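Local coordinates for Thiol:disulfide interchange protein (Klebsiella pneumoniae, PDB 6DXN) that probably works as a periplasmic thiol-disulfide oxidoreductase of the DsbA subfamily, a thioredoxin-fold protein that exchanges disulfide bonds with other proteins, at residues K10-I15 with K160-N164; H16-K20 with L143-M147; F31-Y37 with L94-V100; T75-A79 with L136-D141; I163-L168 with M180-V184. Residue numbers count along the deposited sequence, not the author numbering.

Contact 1: K10-I15 with K160-N164; sequences KNFTVI and KYHIN
An antiparallel beta ladder can fasten the start of a chain to a sheet edge, as here, where strand 12-14 forms the outer strand beside strand 161-163. The strand axes lie 4.6 Å apart with directions at 158°. Extended backbones pair F12 with I163 and V14 with Y161 as non-hydrogen-bonded pairs, flanking the hydrogen-bonded pair of T13 and H162. H162 is the centre of the ladder: T13 N donates to H162 O and H162 N to T13 O, each at 2.9 Å. H162 CB lies on the face shared with T13 and meets I15 CG1 at 3.5 Å; chi1 t then carries the ring away from strand 12-14, to Y156 and S154. K160 prolongs the ladder, I15 N donating to K160 O at 2.6 Å, and its first three chi angles are t, so that K160 CE reaches V14 CG1 at 3.9 Å. K160 and Y161 also form a classic bulge against strand 154-157. V14 CG2 touches the Y161 ring edge at CE1, 3.8 Å away. Beyond the strands N164 N donates to N11 O at 2.9 Å, and N164 ND2 makes a weak hydrogen bond to K10 O at 3.1 Å.

Contact 2: H16-K20 with L143-M147; sequences HSTVK and LVEKM
Segment 16-20 is irregular but mostly extended, with T18 (phi/psi -105/-13) breaking the run in an ST turn, whereas residues 143-146 belong to the last part of helix 131-146, with M147 N bonded to L143 O at 2.8 Å. The loop passes the helix with the CA atoms of S17 and M147 5.7 Å apart. The contact is largely apolar and lays the link between strands 12-14 and 25-29 against the helix. V19, chi1 t, points at the helix and sets CG2 3.4 Å from K146 CB and 4.3 Å from L143 CD1. The aliphatic part of K146 also meets T18, K146 CD lying 3.9 Å from T18 CG2, while its m, m, t, m chain brings NZ back to a salt bridge with E145 OE1 at 2.7 Å; N142 is a further partner. L143 and M147, a selenomethionine, pack on P23 and F28. The ST turn shapes the loop from within: S17, with chi1 t, accepts at OG from V19 N at 3.1 Å.

Contact 3: F31-Y37 with L94-V100; sequences FYCGPCY and LFEGLQV
F31, Y37 and F95 form an aromatic cluster beside the CxxC helix start, consistent with the redox-active motif of the thioredoxin family. Segment 31-37 runs from a loop into helix 34-41; segment 94-100 ends helix 87-99. The CA atoms of F31 and F95 are 5.3 Å apart. The F95 ring (chi1 m) is a wedge with both faces covered: the edge of F31 meets one face, centroids 4.8 Å apart and planes at 59°, while Y37 CA sits over the other, 3.7 Å from the F95 centroid. Y37, chi1 t, lays its ring nearly parallel to F95 at 13° but slid aside, centroids 5.0 Å apart. F31 (chi1 m) in turn fills a hollow between L94, whose CB stands 3.8 Å from the F31 centroid over its face, and L98, with CD1 3.3 Å from F31 CB; L74 of helix 71-83 lines the same hollow. C33 is the N-cap, its SG accepting a weak bond from C36 N at 3.7 Å; C33 SG and C36 SG, 3.4 Å apart, form no disulfide here. Q99 NE2 donates to F31 O at 2.8 Å and C33 O at 3.0 Å, so the hydrogen bonds between the segments run to carbonyls, not to the sulfurs.

Contact 4: T75-A79 with L136-D141; sequences TEAWA and LIARQD
A79, a small residue, faces the branched L136 and I137 where two helices cross. Helix segments 75-79 and 136-141 run at 127° between their directions, axes 9.3 Å apart at closest, with the CA pairs E76-I137 and A79-L136 both 6.0 Å apart. L136 (t, p) comes first, placing CD2 3.9 Å from A79 CA and 4.1 Å from A79 CB. I137 follows in the m, t rotamer and reaches along the other helix: its CG1 is 3.6 Å from A79 CB and its CD1 3.8 Å from E76 CA, while the carboxylate of E76 pairs with Q128. One turn after L136, Q140 (m, t) points inward and bends its amide back, NE2 donating to L136 O at 2.9 Å. That same NE2 lies 3.6 Å from T75 CG2, and Q140 OE1, which accepts from H63 N, touches the edge of the W78 ring at CD1, 3.5 Å away. D141 OD1 stands 4.0 Å from T75 CG2; D141 OD1 and T75 OG1 both hydrogen-bond to S65 OG, and W78 NE1 to K61 O. As in other DsbA proteins, helix 71-83 belongs to the helical insertion in the thioredoxin fold, and the long helix 131-146 leads back to the sheet.

Contact 5: I163-L168 with M180-V184; sequences INNASL and MANLV
In this contact apolar side chains join the segments, while hydrogen bonds lie within the turn. Segment 163-168 leaves strand 161-163 and makes a short helix-like turn at 165-167; segment 180-184 belongs to helix 173-188. I163 (m, t) points at the helix, its CD1 3.6 Å from SE of the selenomethionine M180 and 3.5 Å from V184 CG2, its CG2 3.7 Å from L183 CD2. L168 (m, t) closes the other end, CD1 lying 3.6 Å from both CA and CB of M180 and CD2 4.0 Å from L183 CD2. F155 of the sheet and V45 and I49 of helix 45-52 also touch M180. Polar bonds serve the turn: S167 OG and S167 N donate to N164 O at 2.7 and 2.9 Å. N165 OD1 approaches M180 CE at 3.5 Å, while N165 ND2 bonds P153 O. The two segments thus meet mainly through apolar side chains, I163 at the strand end and L168 after the turn, and hydrogen bonds fix the turn's own shape.

The five contacts illustrate how chemistry follows place. Contact 5 is buried and apolar; contacts 1 to 4 are partly buried, with 3 and 4 nearer the chain's centre, about 12 and 11 Å from it, centre to centre. Contact 1, at the sheet edge, relies on backbone hydrogen bonds; it shares I163 and N164 with contact 5, and N11 ND2 reaches S167 OG at 2.9 Å. Contact 2 continues the chain from contact 1 and is small. Contacts 2 and 4 both use helix 131-146, one near its end and the other midway. Contact 4 meets contact 3 where F31 CZ touches W78 CE3 at 3.7 Å. Contact 3, rich in aromatic rings, is the only one containing the CxxC cysteines.

Contact 1: K10-I15 with K160-N164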
# COMPACT_ATOMS: atom_id res chain seq x y z
N LYS A 10 17.17 -13.25 -6.84
CA LYS A 10 16.64 -14.05 -5.74
C LYS A 10 15.67 -13.24 -4.87
O LYS A 10 14.52 -13.64 -4.69
CB LYS A 10 17.79 -14.54 -4.85
CG LYS A 10 17.41 -15.35 -3.62
CD LYS A 10 18.58 -15.56 -2.68
CE LYS A 10 18.26 -16.34 -1.42
NZ LYS A 10 17.91 -17.75 -1.71
N ASN A 11 16.15 -12.09 -4.37
CA ASN A 11 15.43 -11.24 -3.42
C ASN A 11 14.70 -10.07 -4.10
O ASN A 11 13.79 -9.50 -3.50
CB ASN A 11 16.40 -10.71 -2.36
CG ASN A 11 17.00 -11.81 -1.50
OD1 ASN A 11 18.22 -11.99 -1.48
ND2 ASN A 11 16.15 -12.58 -0.84
N PHE A 12 15.10 -9.72 -5.32
CA PHE A 12 14.48 -8.59 -5.99
C PHE A 12 14.88 -8.57 -7.47
O PHE A 12 15.92 -9.12 -7.84
CB PHE A 12 14.91 -7.29 -5.31
CG PHE A 12 16.40 -7.06 -5.30
CD1 PHE A 12 17.18 -7.53 -4.26
CD2 PHE A 12 17.03 -6.42 -6.36
CE1 PHE A 12 18.56 -7.36 -4.27
CE2 PHE A 12 18.40 -6.25 -6.37
CZ PHE A 12 19.16 -6.71 -5.32
N THR A 13 14.05 -7.91 -8.28
CA THR A 13 14.29 -7.75 -9.71
C THR A 13 14.45 -6.25 -10.02
O THR A 13 13.77 -5.40 -9.43
CB THR A 13 13.18 -8.41 -10.54
OG1 THR A 13 11.93 -7.87 -10.12
CG2 THR A 13 13.15 -9.92 -10.39
N VAL A 14 15.36 -5.95 -10.95
CA VAL A 14 15.63 -4.59 -11.38
C VAL A 14 14.64 -4.24 -12.50
O VAL A 14 14.84 -4.62 -13.65
CB VAL A 14 17.10 -4.44 -11.83
CG1 VAL A 14 17.39 -3.06 -12.42
CG2 VAL A 14 18.06 -4.73 -10.68
N ILE A 15 13.58 -3.52 -12.13
CA ILE A 15 12.51 -3.07 -13.04
C ILE A 15 12.98 -1.81 -13.78
O ILE A 15 13.94 -1.16 -13.37
CB ILE A 15 11.21 -2.80 -12.24
CG1 ILE A 15 10.76 -4.01 -11.42
CG2 ILE A 15 10.10 -2.30 -13.16
CD1 ILE A 15 10.36 -5.21 -12.24
N LYS A 160 12.79 1.22 -9.12
CA LYS A 160 13.70 0.40 -9.93
C LYS A 160 13.83 -1.03 -9.39
O LYS A 160 14.16 -1.93 -10.16
CB LYS A 160 15.08 1.06 -9.97
CG LYS A 160 16.08 0.45 -10.94
CD LYS A 160 17.42 1.15 -10.94
CE LYS A 160 18.37 0.64 -12.00
NZ LYS A 160 17.91 0.99 -13.36
N TYR A 161 13.60 -1.23 -8.09
CA TYR A 161 13.76 -2.56 -7.49
C TYR A 161 12.42 -3.08 -6.92
O TYR A 161 11.88 -2.50 -5.99
CB TYR A 161 14.84 -2.50 -6.40
CG TYR A 161 16.13 -1.85 -6.84
CD1 TYR A 161 17.00 -2.50 -7.70
CD2 TYR A 161 16.46 -0.57 -6.42
CE1 TYR A 161 18.18 -1.90 -8.12
CE2 TYR A 161 17.64 0.04 -6.83
CZ TYR A 161 18.50 -0.62 -7.68
OH TYR A 161 19.66 -0.02 -8.08
N HIS A 162 11.93 -4.17 -7.52
CA HIS A 162 10.71 -4.87 -7.09
C HIS A 162 11.10 -6.08 -6.23
O HIS A 162 11.80 -6.98 -6.69
CB HIS A 162 9.86 -5.26 -8.31
CG HIS A 162 8.73 -6.17 -7.98
ND1 HIS A 162 8.77 -7.52 -8.27
CD2 HIS A 162 7.56 -5.95 -7.34
CE1 HIS A 162 7.65 -8.09 -7.85
NE2 HIS A 162 6.90 -7.15 -7.28
N ILE A 163 10.65 -6.06 -4.98
CA ILE A 163 10.96 -7.09 -3.98
C ILE A 163 10.26 -8.41 -4.31
O ILE A 163 9.14 -8.43 -4.74
CB ILE A 163 10.56 -6.57 -2.58
CG1 ILE A 163 11.54 -5.51 -2.09
CG2 ILE A 163 10.41 -7.73 -1.60
CD1 ILE A 163 11.19 -4.87 -0.77
N ASN A 164 10.98 -9.52 -4.08
CA ASN A 164 10.44 -10.87 -4.25
C ASN A 164 10.01 -11.36 -2.86
O ASN A 164 10.82 -11.92 -2.10
CB ASN A 164 11.43 -11.83 -4.91
CG ASN A 164 10.87 -13.23 -5.06
OD1 ASN A 164 9.76 -13.52 -4.62
ND2 ASN A 164 11.63 -14.12 -5.68

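Contact 2: H16-K20 with L143-M147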
# COMPACT_ATOMS: atom_id res chain seq x y z
N HIS A 16 12.29 -1.50 -14.88
CA HIS A 16 12.56 -0.30 -15.67
C HIS A 16 11.26 0.51 -15.82
O HIS A 16 10.31 0.06 -16.45
CB HIS A 16 13.13 -0.65 -17.05
CG HIS A 16 13.40 0.55 -17.89
ND1 HIS A 16 12.45 1.09 -18.74
CD2 HIS A 16 14.49 1.34 -18.00
CE1 HIS A 16 12.95 2.14 -19.35
NE2 HIS A 16 14.20 2.32 -18.91
N SER A 17 11.25 1.70 -15.22
CA SER A 17 10.11 2.60 -15.27
C SER A 17 10.51 3.88 -16.03
O SER A 17 11.69 4.18 -16.16
CB SER A 17 9.61 2.92 -13.89
OG SER A 17 8.49 3.80 -13.95
N THR A 18 9.49 4.60 -16.51
CA THR A 18 9.68 5.85 -17.23
C THR A 18 9.31 7.02 -16.30
O THR A 18 9.62 8.18 -16.59
CB THR A 18 8.88 5.86 -18.54
OG1 THR A 18 9.29 7.00 -19.30
CG2 THR A 18 7.38 5.88 -18.34
N VAL A 19 8.66 6.68 -15.18
CA VAL A 19 8.21 7.65 -14.17
C VAL A 19 9.39 8.55 -13.78
O VAL A 19 10.44 8.06 -13.38
CB VAL A 19 7.60 6.93 -12.95
CG1 VAL A 19 7.25 7.90 -11.82
CG2 VAL A 19 6.38 6.11 -13.33
N LYS A 20 9.18 9.86 -13.88
CA LYS A 20 10.22 10.84 -13.58
C LYS A 20 10.53 10.83 -12.08
O LYS A 20 11.69 10.66 -11.70
CB LYS A 20 9.78 12.22 -14.08
CG LYS A 20 10.86 13.30 -14.08
CD LYS A 20 10.38 14.62 -14.64
CE LYS A 20 11.46 15.68 -14.72
NZ LYS A 20 12.54 15.31 -15.66
N LEU A 143 0.55 5.08 -11.72
CA LEU A 143 1.75 4.30 -11.36
C LEU A 143 1.51 2.79 -11.48
O LEU A 143 2.45 2.05 -11.79
CB LEU A 143 2.25 4.72 -9.98
CG LEU A 143 3.30 5.84 -9.98
CD1 LEU A 143 2.90 7.00 -10.88
CD2 LEU A 143 3.58 6.33 -8.58
N VAL A 144 0.27 2.33 -11.25
CA VAL A 144 -0.01 0.90 -11.41
C VAL A 144 0.30 0.52 -12.87
O VAL A 144 0.83 -0.56 -13.14
CB VAL A 144 -1.45 0.54 -10.98
CG1 VAL A 144 -1.89 -0.81 -11.53
CG2 VAL A 144 -1.60 0.59 -9.47
N GLU A 145 -0.02 1.44 -13.79
CA GLU A 145 0.25 1.24 -15.22
C GLU A 145 1.76 1.40 -15.49
O GLU A 145 2.42 0.46 -15.93
CB GLU A 145 -0.64 2.17 -16.04
CG GLU A 145 -0.41 2.10 -17.54
CD GLU A 145 0.66 3.03 -18.09
OE1 GLU A 145 0.63 4.24 -17.76
OE2 GLU A 145 1.53 2.55 -18.84
N LYS A 146 2.31 2.58 -15.19
CA LYS A 146 3.74 2.87 -15.50
C LYS A 146 4.68 1.82 -14.87
O LYS A 146 5.57 1.31 -15.55
CB LYS A 146 4.11 4.29 -15.06
CG LYS A 146 3.41 5.41 -15.83
CD LYS A 146 3.67 5.37 -17.33
CE LYS A 146 3.11 6.58 -18.06
NZ LYS A 146 1.65 6.71 -17.86
N MSE A 147 4.47 1.50 -13.59
CA MSE A 147 5.33 0.52 -12.89
C MSE A 147 5.07 -0.93 -13.30
O MSE A 147 5.84 -1.81 -12.95
CB MSE A 147 5.21 0.73 -11.39
CG MSE A 147 5.60 2.16 -11.04
SE MSE A 147 6.56 2.25 -9.33
CE MSE A 147 5.67 3.84 -8.62

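Contact 3: F31-Y37 with L94-V100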
# COMPACT_ATOMS: atom_id res chain seq x y z
N PHE A 31 -7.57 -3.85 -1.08
CA PHE A 31 -8.28 -4.19 0.12
C PHE A 31 -8.95 -5.57 -0.02
O PHE A 31 -9.42 -6.10 0.96
CB PHE A 31 -9.30 -3.12 0.49
CG PHE A 31 -8.73 -1.88 1.12
CD1 PHE A 31 -8.32 -1.90 2.45
CD2 PHE A 31 -8.64 -0.69 0.42
CE1 PHE A 31 -7.81 -0.76 3.05
CE2 PHE A 31 -8.13 0.45 1.02
CZ PHE A 31 -7.71 0.41 2.33
N TYR A 32 -9.01 -6.12 -1.25
CA TYR A 32 -9.60 -7.45 -1.53
C TYR A 32 -8.57 -8.58 -1.36
O TYR A 32 -8.93 -9.76 -1.27
CB TYR A 32 -10.05 -7.59 -2.99
CG TYR A 32 -11.31 -6.90 -3.43
CD1 TYR A 32 -11.29 -5.59 -3.90
CD2 TYR A 32 -12.52 -7.58 -3.47
CE1 TYR A 32 -12.44 -4.97 -4.34
CE2 TYR A 32 -13.68 -6.96 -3.91
CZ TYR A 32 -13.64 -5.65 -4.35
OH TYR A 32 -14.78 -5.04 -4.78
N CYS A 33 -7.29 -8.21 -1.37
CA CYS A 33 -6.16 -9.16 -1.33
C CYS A 33 -5.87 -9.65 0.10
O CYS A 33 -5.56 -8.86 0.98
CB CYS A 33 -4.93 -8.48 -1.92
SG CYS A 33 -3.47 -9.55 -2.08
N GLY A 34 -5.96 -10.97 0.30
CA GLY A 34 -5.72 -11.58 1.62
C GLY A 34 -4.34 -11.23 2.17
O GLY A 34 -4.22 -10.71 3.28
N PRO A 35 -3.25 -11.55 1.43
CA PRO A 35 -1.89 -11.21 1.86
C PRO A 35 -1.71 -9.71 2.12
O PRO A 35 -0.91 -9.32 2.96
CB PRO A 35 -1.01 -11.70 0.70
CG PRO A 35 -1.84 -12.79 0.06
CD PRO A 35 -3.27 -12.29 0.17
N CYS A 36 -2.47 -8.87 1.39
CA CYS A 36 -2.39 -7.42 1.61
C CYS A 36 -2.88 -7.12 3.03
O CYS A 36 -2.34 -6.27 3.71
CB CYS A 36 -3.19 -6.63 0.59
SG CYS A 36 -2.40 -6.52 -1.03
N TYR A 37 -3.93 -7.82 3.44
CA TYR A 37 -4.49 -7.66 4.77
C TYR A 37 -3.48 -8.13 5.82
O TYR A 37 -3.22 -7.41 6.80
CB TYR A 37 -5.83 -8.39 4.85
CG TYR A 37 -6.60 -8.28 6.14
CD1 TYR A 37 -6.48 -7.17 6.96
CD2 TYR A 37 -7.54 -9.24 6.48
CE1 TYR A 37 -7.22 -7.06 8.13
CE2 TYR A 37 -8.30 -9.13 7.63
CZ TYR A 37 -8.14 -8.04 8.46
OH TYR A 37 -8.89 -7.93 9.59
N LEU A 94 -11.59 -1.30 6.39
CA LEU A 94 -11.91 -1.61 4.98
C LEU A 94 -11.56 -3.08 4.69
O LEU A 94 -12.29 -3.75 3.98
CB LEU A 94 -11.19 -0.64 4.04
CG LEU A 94 -11.73 0.78 4.01
CD1 LEU A 94 -10.78 1.73 3.30
CD2 LEU A 94 -13.11 0.83 3.36
N PHE A 95 -10.42 -3.54 5.23
CA PHE A 95 -10.02 -4.92 5.08
C PHE A 95 -11.06 -5.83 5.74
O PHE A 95 -11.44 -6.85 5.18
CB PHE A 95 -8.65 -5.21 5.70
CG PHE A 95 -7.45 -4.81 4.87
CD1 PHE A 95 -7.13 -5.52 3.72
CD2 PHE A 95 -6.61 -3.79 5.27
CE1 PHE A 95 -6.01 -5.19 2.97
CE2 PHE A 95 -5.49 -3.47 4.52
CZ PHE A 95 -5.20 -4.15 3.37
N GLU A 96 -11.50 -5.45 6.95
CA GLU A 96 -12.52 -6.23 7.66
C GLU A 96 -13.83 -6.19 6.85
O GLU A 96 -14.41 -7.23 6.57
CB GLU A 96 -12.71 -5.71 9.09
CG GLU A 96 -11.52 -5.94 10.00
CD GLU A 96 -11.67 -5.41 11.42
OE1 GLU A 96 -12.81 -5.02 11.80
OE2 GLU A 96 -10.65 -5.39 12.15
N GLY A 97 -14.24 -4.99 6.45
CA GLY A 97 -15.49 -4.79 5.68
C GLY A 97 -15.54 -5.59 4.39
O GLY A 97 -16.63 -5.85 3.84
N LEU A 98 -14.37 -6.02 3.91
CA LEU A 98 -14.27 -6.75 2.65
C LEU A 98 -13.91 -8.22 2.84
O LEU A 98 -14.46 -9.08 2.11
CB LEU A 98 -13.23 -6.05 1.76
CG LEU A 98 -13.70 -4.76 1.12
CD1 LEU A 98 -12.54 -3.87 0.73
CD2 LEU A 98 -14.59 -5.05 -0.08
N GLN A 99 -13.08 -8.54 3.83
CA GLN A 99 -12.56 -9.90 3.95
C GLN A 99 -13.00 -10.62 5.22
O GLN A 99 -12.84 -11.85 5.31
CB GLN A 99 -11.03 -9.85 3.90
CG GLN A 99 -10.50 -9.15 2.66
CD GLN A 99 -9.02 -9.40 2.49
OE1 GLN A 99 -8.54 -10.51 2.69
NE2 GLN A 99 -8.30 -8.36 2.08
N VAL A 100 -13.52 -9.88 6.20
CA VAL A 100 -13.96 -10.46 7.45
C VAL A 100 -15.50 -10.50 7.46
O VAL A 100 -16.11 -11.57 7.41
CB VAL A 100 -13.38 -9.67 8.64
CG1 VAL A 100 -13.88 -10.19 9.97
CG2 VAL A 100 -11.84 -9.67 8.62

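Contact 4: T75-A79 with L136-D141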
# COMPACT_ATOMS: atom_id res chain seq x y z
N THR A 75 -9.99 3.15 -4.10
CA THR A 75 -8.82 4.01 -4.37
C THR A 75 -9.18 5.45 -3.97
O THR A 75 -8.35 6.20 -3.51
CB THR A 75 -8.36 3.91 -5.83
OG1 THR A 75 -8.05 2.54 -6.10
CG2 THR A 75 -7.14 4.75 -6.14
N GLU A 76 -10.47 5.78 -4.13
CA GLU A 76 -10.97 7.08 -3.76
C GLU A 76 -11.04 7.17 -2.23
O GLU A 76 -10.64 8.18 -1.65
CB GLU A 76 -12.34 7.30 -4.40
CG GLU A 76 -12.97 8.63 -4.03
CD GLU A 76 -14.32 8.84 -4.68
OE1 GLU A 76 -15.21 7.99 -4.47
OE2 GLU A 76 -14.47 9.83 -5.41
N ALA A 77 -11.54 6.10 -1.59
CA ALA A 77 -11.68 6.10 -0.14
C ALA A 77 -10.30 6.21 0.52
O ALA A 77 -10.14 6.90 1.53
CB ALA A 77 -12.41 4.86 0.30
N TRP A 78 -9.29 5.57 -0.08
CA TRP A 78 -7.94 5.61 0.51
C TRP A 78 -7.37 7.04 0.39
O TRP A 78 -6.74 7.56 1.33
CB TRP A 78 -7.07 4.52 -0.15
CG TRP A 78 -5.74 4.29 0.50
CD1 TRP A 78 -4.52 4.34 -0.11
CD2 TRP A 78 -5.48 3.98 1.88
NE1 TRP A 78 -3.53 4.07 0.79
CE2 TRP A 78 -4.08 3.85 2.02
CE3 TRP A 78 -6.29 3.79 3.01
CZ2 TRP A 78 -3.47 3.55 3.24
CZ3 TRP A 78 -5.68 3.52 4.22
CH2 TRP A 78 -4.29 3.39 4.33
N ALA A 79 -7.62 7.68 -0.75
CA ALA A 79 -7.17 9.04 -1.02
C ALA A 79 -7.82 10.02 -0.03
O ALA A 79 -7.13 10.88 0.52
CB ALA A 79 -7.46 9.40 -2.45
N LEU A 136 -4.30 12.45 -6.08
CA LEU A 136 -3.74 11.23 -5.48
C LEU A 136 -4.38 9.99 -6.13
O LEU A 136 -3.71 8.99 -6.32
CB LEU A 136 -3.98 11.27 -3.97
CG LEU A 136 -3.30 10.18 -3.15
CD1 LEU A 136 -1.79 10.17 -3.39
CD2 LEU A 136 -3.58 10.36 -1.67
N ILE A 137 -5.67 10.07 -6.45
CA ILE A 137 -6.38 8.98 -7.13
C ILE A 137 -5.72 8.74 -8.49
O ILE A 137 -5.48 7.61 -8.88
CB ILE A 137 -7.89 9.31 -7.25
CG1 ILE A 137 -8.57 9.37 -5.89
CG2 ILE A 137 -8.59 8.32 -8.18
CD1 ILE A 137 -9.95 9.98 -5.91
N ALA A 138 -5.42 9.83 -9.21
CA ALA A 138 -4.82 9.70 -10.55
C ALA A 138 -3.39 9.16 -10.44
O ALA A 138 -2.98 8.33 -11.27
CB ALA A 138 -4.89 11.00 -11.30
N ARG A 139 -2.66 9.61 -9.42
CA ARG A 139 -1.27 9.16 -9.16
C ARG A 139 -1.23 7.64 -8.96
O ARG A 139 -0.38 6.94 -9.53
CB ARG A 139 -0.73 9.88 -7.91
CG ARG A 139 0.65 9.43 -7.43
CD ARG A 139 1.79 9.77 -8.38
NE ARG A 139 3.10 9.58 -7.77
CZ ARG A 139 4.26 9.84 -8.38
NH1 ARG A 139 4.27 10.28 -9.62
NH2 ARG A 139 5.40 9.66 -7.73
N GLN A 140 -2.14 7.15 -8.12
CA GLN A 140 -2.26 5.73 -7.80
C GLN A 140 -2.51 4.90 -9.07
O GLN A 140 -1.80 3.92 -9.31
CB GLN A 140 -3.35 5.54 -6.74
CG GLN A 140 -2.87 5.89 -5.33
CD GLN A 140 -4.00 5.99 -4.33
OE1 GLN A 140 -4.16 5.15 -3.45
NE2 GLN A 140 -4.83 7.01 -4.47
N ASP A 141 -3.50 5.29 -9.88
CA ASP A 141 -3.86 4.58 -11.11
C ASP A 141 -2.73 4.66 -12.15
O ASP A 141 -2.40 3.67 -12.83
CB ASP A 141 -5.16 5.14 -11.70
CG ASP A 141 -6.40 4.94 -10.84
OD1 ASP A 141 -6.39 4.01 -9.98
OD2 ASP A 141 -7.37 5.71 -11.02

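Contact 5: I163-L168 with M180-V184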
# COMPACT_ATOMS: atom_id res chain seq x y z
N ILE A 163 10.65 -6.06 -4.98
CA ILE A 163 10.96 -7.09 -3.98
C ILE A 163 10.26 -8.41 -4.31
O ILE A 163 9.14 -8.43 -4.74
CB ILE A 163 10.56 -6.57 -2.58
CG1 ILE A 163 11.54 -5.51 -2.09
CG2 ILE A 163 10.41 -7.73 -1.60
CD1 ILE A 163 11.19 -4.87 -0.77
N ASN A 164 10.98 -9.52 -4.08
CA ASN A 164 10.44 -10.87 -4.25
C ASN A 164 10.01 -11.36 -2.86
O ASN A 164 10.82 -11.92 -2.10
CB ASN A 164 11.43 -11.83 -4.91
CG ASN A 164 10.87 -13.23 -5.06
OD1 ASN A 164 9.76 -13.52 -4.62
ND2 ASN A 164 11.63 -14.12 -5.68
N ASN A 165 8.72 -11.14 -2.56
CA ASN A 165 8.10 -11.45 -1.25
C ASN A 165 8.42 -12.86 -0.76
O ASN A 165 8.67 -13.05 0.43
CB ASN A 165 6.57 -11.28 -1.28
CG ASN A 165 6.12 -9.85 -1.49
OD1 ASN A 165 6.93 -8.94 -1.57
ND2 ASN A 165 4.81 -9.65 -1.58
N ALA A 166 8.39 -13.84 -1.66
CA ALA A 166 8.56 -15.25 -1.27
C ALA A 166 10.02 -15.60 -0.94
O ALA A 166 10.28 -16.63 -0.32
CB ALA A 166 8.04 -16.14 -2.37
N SER A 167 10.96 -14.72 -1.29
CA SER A 167 12.40 -15.01 -1.13
C SER A 167 12.88 -14.91 0.33
O SER A 167 13.93 -15.51 0.66
CB SER A 167 13.22 -14.10 -2.01
OG SER A 167 13.30 -12.77 -1.48
N LEU A 168 12.15 -14.18 1.17
CA LEU A 168 12.58 -13.87 2.56
C LEU A 168 12.43 -15.05 3.54
O LEU A 168 11.84 -16.08 3.23
CB LEU A 168 11.77 -12.65 3.04
CG LEU A 168 12.03 -11.35 2.27
CD1 LEU A 168 10.92 -10.34 2.53
CD2 LEU A 168 13.39 -10.76 2.62
N MSE A 180 12.01 -8.36 5.70
CA MSE A 180 11.46 -7.51 4.66
C MSE A 180 11.93 -6.09 4.86
O MSE A 180 12.35 -5.43 3.90
CB MSE A 180 9.93 -7.60 4.65
CG MSE A 180 9.32 -6.46 3.85
SE MSE A 180 9.62 -6.69 1.93
CE MSE A 180 8.05 -7.85 1.56
N ALA A 181 11.86 -5.62 6.11
CA ALA A 181 12.30 -4.25 6.44
C ALA A 181 13.80 -4.12 6.17
O ALA A 181 14.27 -3.07 5.74
CB ALA A 181 11.96 -3.92 7.87
N ASN A 182 14.55 -5.19 6.48
CA ASN A 182 16.00 -5.21 6.25
C ASN A 182 16.27 -5.09 4.74
O ASN A 182 17.09 -4.26 4.33
CB ASN A 182 16.65 -6.45 6.86
CG ASN A 182 16.79 -6.36 8.37
OD1 ASN A 182 16.76 -5.28 8.94
ND2 ASN A 182 16.97 -7.50 9.01
N LEU A 183 15.57 -5.90 3.93
CA LEU A 183 15.71 -5.87 2.47
C LEU A 183 15.34 -4.49 1.93
O LEU A 183 16.05 -3.94 1.07
CB LEU A 183 14.84 -6.96 1.83
CG LEU A 183 14.75 -6.92 0.30
CD1 LEU A 183 16.13 -7.03 -0.34
CD2 LEU A 183 13.85 -8.03 -0.22
N VAL A 184 14.22 -3.93 2.40
CA VAL A 184 13.80 -2.59 1.96
C VAL A 184 14.96 -1.61 2.18
O VAL A 184 15.34 -0.86 1.28
CB VAL A 184 12.50 -2.12 2.65
CG1 VAL A 184 12.34 -0.60 2.61
CG2 VAL A 184 11.28 -2.78 2.05